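Local structure of diol-dehydratase (Roseburia inulinivorans, 5I2A) at residues L462-V465 with F466-G469; A495-K498 with Q499-N503. The protein probably acts as a B12-independent glycyl radical lyase that dehydrates 1,2-propanediol. All coordinates share one frame; numbering follows the deposited sequence.

Contact 1 (L462-V465 with F466-G469); sequences LEMV and FSNG
A Schellman motif closes the C-terminal end of helix 459-467, where Met-464 and Gly-469 meet across the last turn. Asn-468 leaves helical geometry with a positive phi of 50°, and the chain swings back until Gly-469 N donates to Met-464 O at 2.9 Å, on a lone pair in the carbonyl plane. One step earlier the ordinary helical bond survives, Ser-467 N to Glu-463 O at 3.1 Å. The Met-464 side chain follows the turn: with CG beside the backbone N (chi1 -72°) and bends at chi2 and chi3, it folds back against the cap, SD lying 3.7 Å from Gly-469 C and CE 3.5 Å from Ser-467 OG. That hydroxyl is hydrogen-bonded to Tyr-470 O, so the methyl rests against a group already engaged. Asn-468 OD1 is bonded to Gly-481 N, which ties the turn to the following loop. On another side of the helix Phe-466 is buried against helices 558-574 and 580-588 and stacks edge-to-face with Phe-492. Within the turn its ring lies obliquely by the backbone, CD2 3.6 Å from Leu-462 O, and its CE2 stands 4.5 Å from Leu-462 CD1.

Contact 2 (A495-K498 with Q499-N503); sequences AYRK and QMLYN
A Met-aromatic contact on one turn of the long helix 489-521 joins Tyr-496 to Met-500, four residues on. Met-500 CG sits over one face of the tyrosine ring, 3.7 Å from its centroid and 19° off the normal, a CH-pi contact. Beyond it SD slants toward the phenol end, 4.4 Å from the same centroid and 3.4 Å from Tyr-496 OH. Tyr-496 has CG anti to the backbone N (chi1 178°), which leans the ring toward the following turn, so that one face meets Met-500 CG; the methionine chain bends at chi2 and chi3 to follow it. The hydroxyl is hydrogen-bonded to Met-458 O. With an alanine here, the Met-500 methylene is likely to lose the ring face it rests on, and Met-458 O its hydroxyl partner. The backbone keeps its i to i+4 bonds, Met-500 N to Tyr-496 O at 2.9 Å among them. Further along, Asn-503 ND2 donates to Gln-499 O at 3.0 Å, the acceptor close to the Asn-503 amide plane, and also bonds Ser-477 OG. Gln-499 OE1 accepts a hydrogen bond from that same hydroxyl, so two buried amides converge on one serine. Held at its OH and covered on one face by Met-500 CG, the Tyr-496 ring is probably restrained from turning.

Contact 1 and contact 2 belong to two helices that pack together, 459-467 and 489-521; the centres of the two contacts are about 10 Å apart, and contact 1 comes wholly earlier in the sequence. Tyr-496 and Gln-499 reach the shorter helix from the longer: Tyr-496 CE1 lies 3.5 Å from Leu-462 N, and Gln-499 OE1 3.5 Å from Met-464 CB. Val-465 packs beside them, its CG2 3.5 Å from Tyr-496 CA and CG1 3.9 Å from Ala-495 CB. The segment between the helices is gripped too, since Asn-468 and Gln-499 both bond into residues 477-481. Both contacts lie well out from the centre of the chain, their centres about 30 and 26 Å from it respectively.

Contact 1 (L462-V465 with F466-G469)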
ATOM      1  N   LEU A 462      20.361  31.764   3.363  1.00 15.47           N
ATOM      2  CA  LEU A 462      21.279  32.881   3.586  1.00 16.45           C
ATOM      3  C   LEU A 462      20.566  34.024   4.321  1.00 16.17           C
ATOM      4  O   LEU A 462      21.089  34.578   5.280  1.00 17.34           O
ATOM      5  CB  LEU A 462      21.864  33.392   2.261  1.00 17.45           C
ATOM      6  CG  LEU A 462      22.792  34.610   2.377  1.00 17.03           C
ATOM      7  CD1 LEU A 462      24.042  34.273   3.183  1.00 16.34           C
ATOM      8  CD2 LEU A 462      23.176  35.125   0.992  1.00 18.49           C
ATOM      9  N   GLU A 463      19.373  34.369   3.864  1.00 13.28           N
ATOM     10  CA  GLU A 463      18.560  35.363   4.558  1.00 16.70           C
ATOM     11  C   GLU A 463      18.299  34.957   6.009  1.00 19.98           C
ATOM     12  O   GLU A 463      18.271  35.808   6.890  1.00 18.61           O
ATOM     13  CB  GLU A 463      17.237  35.581   3.839  1.00 15.89           C
ATOM     14  CG  GLU A 463      17.373  36.308   2.519  1.00 18.11           C
ATOM     15  CD  GLU A 463      16.026  36.715   1.951  1.00 21.99           C
ATOM     16  OE1 GLU A 463      15.336  35.863   1.355  1.00 23.31           O
ATOM     17  OE2 GLU A 463      15.645  37.881   2.125  1.00 19.83           O
ATOM     18  N   MET A 464      18.133  33.659   6.260  1.00 15.21           N
ATOM     19  CA  MET A 464      17.897  33.186   7.620  1.00 15.48           C
ATOM     20  C   MET A 464      19.124  33.373   8.521  1.00 17.53           C
ATOM     21  O   MET A 464      18.988  33.504   9.734  1.00 18.20           O
ATOM     22  CB  MET A 464      17.466  31.717   7.627  1.00 15.77           C
ATOM     23  CG  MET A 464      16.049  31.470   7.106  1.00 15.35           C
ATOM     24  SD  MET A 464      14.733  32.453   7.887  1.00 19.18           S
ATOM     25  CE  MET A 464      14.537  33.801   6.717  1.00 15.66           C
ATOM     26  N   VAL A 465      20.318  33.400   7.946  1.00 16.91           N
ATOM     27  CA  VAL A 465      21.486  33.652   8.784  1.00 19.87           C
ATOM     28  C   VAL A 465      21.405  35.072   9.350  1.00 18.39           C
ATOM     29  O   VAL A 465      21.679  35.285  10.527  1.00 21.29           O
ATOM     30  CB  VAL A 465      22.813  33.457   8.029  1.00 21.52           C
ATOM     31  CG1 VAL A 465      24.002  33.767   8.950  1.00 17.53           C
ATOM     32  CG2 VAL A 465      22.918  32.030   7.518  1.00 18.44           C
ATOM     33  N   PHE A 466      20.992  36.026   8.516  1.00 17.85           N
ATOM     34  CA  PHE A 466      20.863  37.420   8.938  1.00 20.90           C
ATOM     35  C   PHE A 466      19.762  37.583   9.977  1.00 23.88           C
ATOM     36  O   PHE A 466      19.906  38.341  10.935  1.00 22.40           O
ATOM     37  CB  PHE A 466      20.586  38.341   7.735  1.00 15.16           C
ATOM     38  CG  PHE A 466      21.821  38.666   6.926  1.00 18.53           C
ATOM     39  CD1 PHE A 466      22.682  39.676   7.330  1.00 17.72           C
ATOM     40  CD2 PHE A 466      22.122  37.957   5.773  1.00 16.01           C
ATOM     41  CE1 PHE A 466      23.829  39.982   6.597  1.00 20.30           C
ATOM     42  CE2 PHE A 466      23.258  38.248   5.045  1.00 17.65           C
ATOM     43  CZ  PHE A 466      24.120  39.266   5.456  1.00 20.49           C
ATOM     44  N   SER A 467      18.667  36.861   9.784  1.00 17.90           N
ATOM     45  CA  SER A 467      17.487  37.040  10.619  1.00 19.49           C
ATOM     46  C   SER A 467      17.392  36.033  11.755  1.00 18.38           C
ATOM     47  O   SER A 467      16.375  35.973  12.423  1.00 21.54           O
ATOM     48  CB  SER A 467      16.226  36.945   9.769  1.00 20.20           C
ATOM     49  OG  SER A 467      15.997  35.598   9.389  1.00 20.59           O
ATOM     50  N   ASN A 468      18.441  35.240  11.961  1.00 17.95           N
ATOM     51  CA  ASN A 468      18.427  34.192  12.985  1.00 21.27           C
ATOM     52  C   ASN A 468      17.178  33.309  12.892  1.00 20.81           C
ATOM     53  O   ASN A 468      16.528  32.993  13.899  1.00 20.22           O
ATOM     54  CB  ASN A 468      18.545  34.804  14.387  1.00 21.31           C
ATOM     55  CG  ASN A 468      18.881  33.768  15.451  1.00 23.28           C
ATOM     56  OD1 ASN A 468      19.343  32.670  15.145  1.00 26.69           O
ATOM     57  ND2 ASN A 468      18.664  34.122  16.708  1.00 25.49           N
ATOM     58  N   GLY A 469      16.837  32.928  11.667  1.00 20.83           N
ATOM     59  CA  GLY A 469      15.760  31.979  11.444  1.00 17.56           C
ATOM     60  C   GLY A 469      14.357  32.539  11.562  1.00 20.09           C
ATOM     61  O   GLY A 469      13.398  31.777  11.676  1.00 21.63           O
TER

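Contact 2 (A495-K498 with Q499-N503)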
ATOM      1  N   ALA A 495      27.072  28.955  10.033  1.00 19.48           N
ATOM      2  CA  ALA A 495      25.653  29.215  10.226  1.00 20.64           C
ATOM      3  C   ALA A 495      24.868  28.970   8.921  1.00 20.46           C
ATOM      4  O   ALA A 495      23.788  28.374   8.937  1.00 16.35           O
ATOM      5  CB  ALA A 495      25.438  30.641  10.723  1.00 19.65           C
ATOM      6  N   TYR A 496      25.419  29.427   7.797  1.00 17.16           N
ATOM      7  CA  TYR A 496      24.788  29.210   6.502  1.00 14.95           C
ATOM      8  C   TYR A 496      24.718  27.722   6.166  1.00 17.24           C
ATOM      9  O   TYR A 496      23.686  27.242   5.694  1.00 16.09           O
ATOM     10  CB  TYR A 496      25.526  29.961   5.395  1.00 15.10           C
ATOM     11  CG  TYR A 496      24.944  29.733   4.014  1.00 15.37           C
ATOM     12  CD1 TYR A 496      23.611  30.021   3.738  1.00 12.94           C
ATOM     13  CD2 TYR A 496      25.725  29.238   2.989  1.00 14.54           C
ATOM     14  CE1 TYR A 496      23.079  29.814   2.466  1.00 15.14           C
ATOM     15  CE2 TYR A 496      25.201  29.023   1.720  1.00 14.55           C
ATOM     16  CZ  TYR A 496      23.888  29.309   1.467  1.00 15.01           C
ATOM     17  OH  TYR A 496      23.390  29.083   0.217  1.00 14.35           O
ATOM     18  N   ARG A 497      25.804  26.997   6.429  1.00 16.92           N
ATOM     19  CA  ARG A 497      25.829  25.552   6.165  1.00 16.94           C
ATOM     20  C   ARG A 497      24.681  24.861   6.911  1.00 19.51           C
ATOM     21  O   ARG A 497      23.990  24.002   6.351  1.00 17.35           O
ATOM     22  CB  ARG A 497      27.173  24.931   6.564  1.00 16.43           C
ATOM     23  CG  ARG A 497      27.356  23.483   6.093  1.00 18.67           C
ATOM     24  CD  ARG A 497      28.587  22.817   6.715  1.00 18.85           C
ATOM     25  NE  ARG A 497      28.456  22.691   8.161  1.00 22.51           N
ATOM     26  CZ  ARG A 497      27.789  21.716   8.772  1.00 24.19           C
ATOM     27  NH1 ARG A 497      27.189  20.770   8.065  1.00 27.43           N
ATOM     28  NH2 ARG A 497      27.728  21.681  10.092  1.00 22.23           N
ATOM     29  N   LYS A 498      24.455  25.269   8.157  1.00 17.11           N
ATOM     30  CA  LYS A 498      23.421  24.636   8.974  1.00 17.23           C
ATOM     31  C   LYS A 498      22.010  25.017   8.529  1.00 16.45           C
ATOM     32  O   LYS A 498      21.117  24.176   8.537  1.00 16.37           O
ATOM     33  CB  LYS A 498      23.602  24.987  10.458  1.00 18.60           C
ATOM     34  CG  LYS A 498      24.834  24.378  11.149  1.00 19.84           C
ATOM     35  CD  LYS A 498      25.013  25.035  12.521  1.00 26.74           C
ATOM     36  CE  LYS A 498      26.254  24.569  13.253  1.00 43.79           C
ATOM     37  NZ  LYS A 498      26.553  25.432  14.435  1.00 46.26           N
ATOM     38  N   GLN A 499      21.802  26.281   8.166  1.00 13.55           N
ATOM     39  CA  GLN A 499      20.516  26.688   7.612  1.00 16.86           C
ATOM     40  C   GLN A 499      20.211  25.873   6.353  1.00 15.90           C
ATOM     41  O   GLN A 499      19.074  25.495   6.111  1.00 16.19           O
ATOM     42  CB  GLN A 499      20.494  28.183   7.279  1.00 16.20           C
ATOM     43  CG  GLN A 499      20.465  29.099   8.482  1.00 17.14           C
ATOM     44  CD  GLN A 499      19.139  29.045   9.202  1.00 19.37           C
ATOM     45  OE1 GLN A 499      18.160  28.491   8.697  1.00 17.36           O
ATOM     46  NE2 GLN A 499      19.097  29.623  10.382  1.00 15.10           N
ATOM     47  N   MET A 500      21.241  25.628   5.552  1.00 15.99           N
ATOM     48  CA  MET A 500      21.081  24.864   4.330  1.00 17.11           C
ATOM     49  C   MET A 500      20.699  23.424   4.658  1.00 16.40           C
ATOM     50  O   MET A 500      19.729  22.913   4.125  1.00 15.28           O
ATOM     51  CB  MET A 500      22.363  24.909   3.498  1.00 14.97           C
ATOM     52  CG  MET A 500      22.587  26.268   2.834  1.00 14.94           C
ATOM     53  SD  MET A 500      21.531  26.499   1.387  1.00 16.45           S
ATOM     54  CE  MET A 500      22.394  25.486   0.194  1.00 14.88           C
ATOM     55  N   LEU A 501      21.464  22.794   5.548  1.00 15.29           N
ATOM     56  CA  LEU A 501      21.261  21.388   5.883  1.00 17.42           C
ATOM     57  C   LEU A 501      19.870  21.143   6.451  1.00 17.34           C
ATOM     58  O   LEU A 501      19.190  20.208   6.046  1.00 17.58           O
ATOM     59  CB  LEU A 501      22.330  20.908   6.868  1.00 17.22           C
ATOM     60  CG  LEU A 501      22.331  19.411   7.189  1.00 22.23           C
ATOM     61  CD1 LEU A 501      22.445  18.568   5.930  1.00 20.77           C
ATOM     62  CD2 LEU A 501      23.446  19.069   8.169  1.00 21.04           C
ATOM     63  N   TYR A 502      19.442  21.998   7.373  1.00 16.21           N
ATOM     64  CA  TYR A 502      18.112  21.867   7.963  1.00 17.29           C
ATOM     65  C   TYR A 502      17.011  21.880   6.903  1.00 19.00           C
ATOM     66  O   TYR A 502      16.130  21.016   6.890  1.00 13.62           O
ATOM     67  CB  TYR A 502      17.861  22.985   8.970  1.00 16.10           C
ATOM     68  CG  TYR A 502      16.504  22.906   9.644  1.00 15.74           C
ATOM     69  CD1 TYR A 502      16.255  21.962  10.628  1.00 13.69           C
ATOM     70  CD2 TYR A 502      15.478  23.772   9.291  1.00 14.98           C
ATOM     71  CE1 TYR A 502      15.025  21.892  11.249  1.00 18.53           C
ATOM     72  CE2 TYR A 502      14.240  23.708   9.907  1.00 15.82           C
ATOM     73  CZ  TYR A 502      14.020  22.766  10.883  1.00 17.75           C
ATOM     74  OH  TYR A 502      12.798  22.698  11.508  1.00 22.72           O
ATOM     75  N   ASN A 503      17.072  22.859   6.007  1.00 12.94           N
ATOM     76  CA  ASN A 503      16.021  23.014   5.018  1.00 16.28           C
ATOM     77  C   ASN A 503      16.113  22.015   3.866  1.00 16.05           C
ATOM     78  O   ASN A 503      15.100  21.640   3.294  1.00 13.48           O
ATOM     79  CB  ASN A 503      16.016  24.449   4.510  1.00 12.68           C
ATOM     80  CG  ASN A 503      15.349  25.369   5.498  1.00 14.17           C
ATOM     81  OD1 ASN A 503      14.129  25.343   5.640  1.00 15.21           O
ATOM     82  ND2 ASN A 503      16.146  26.143   6.231  1.00 15.44           N
TER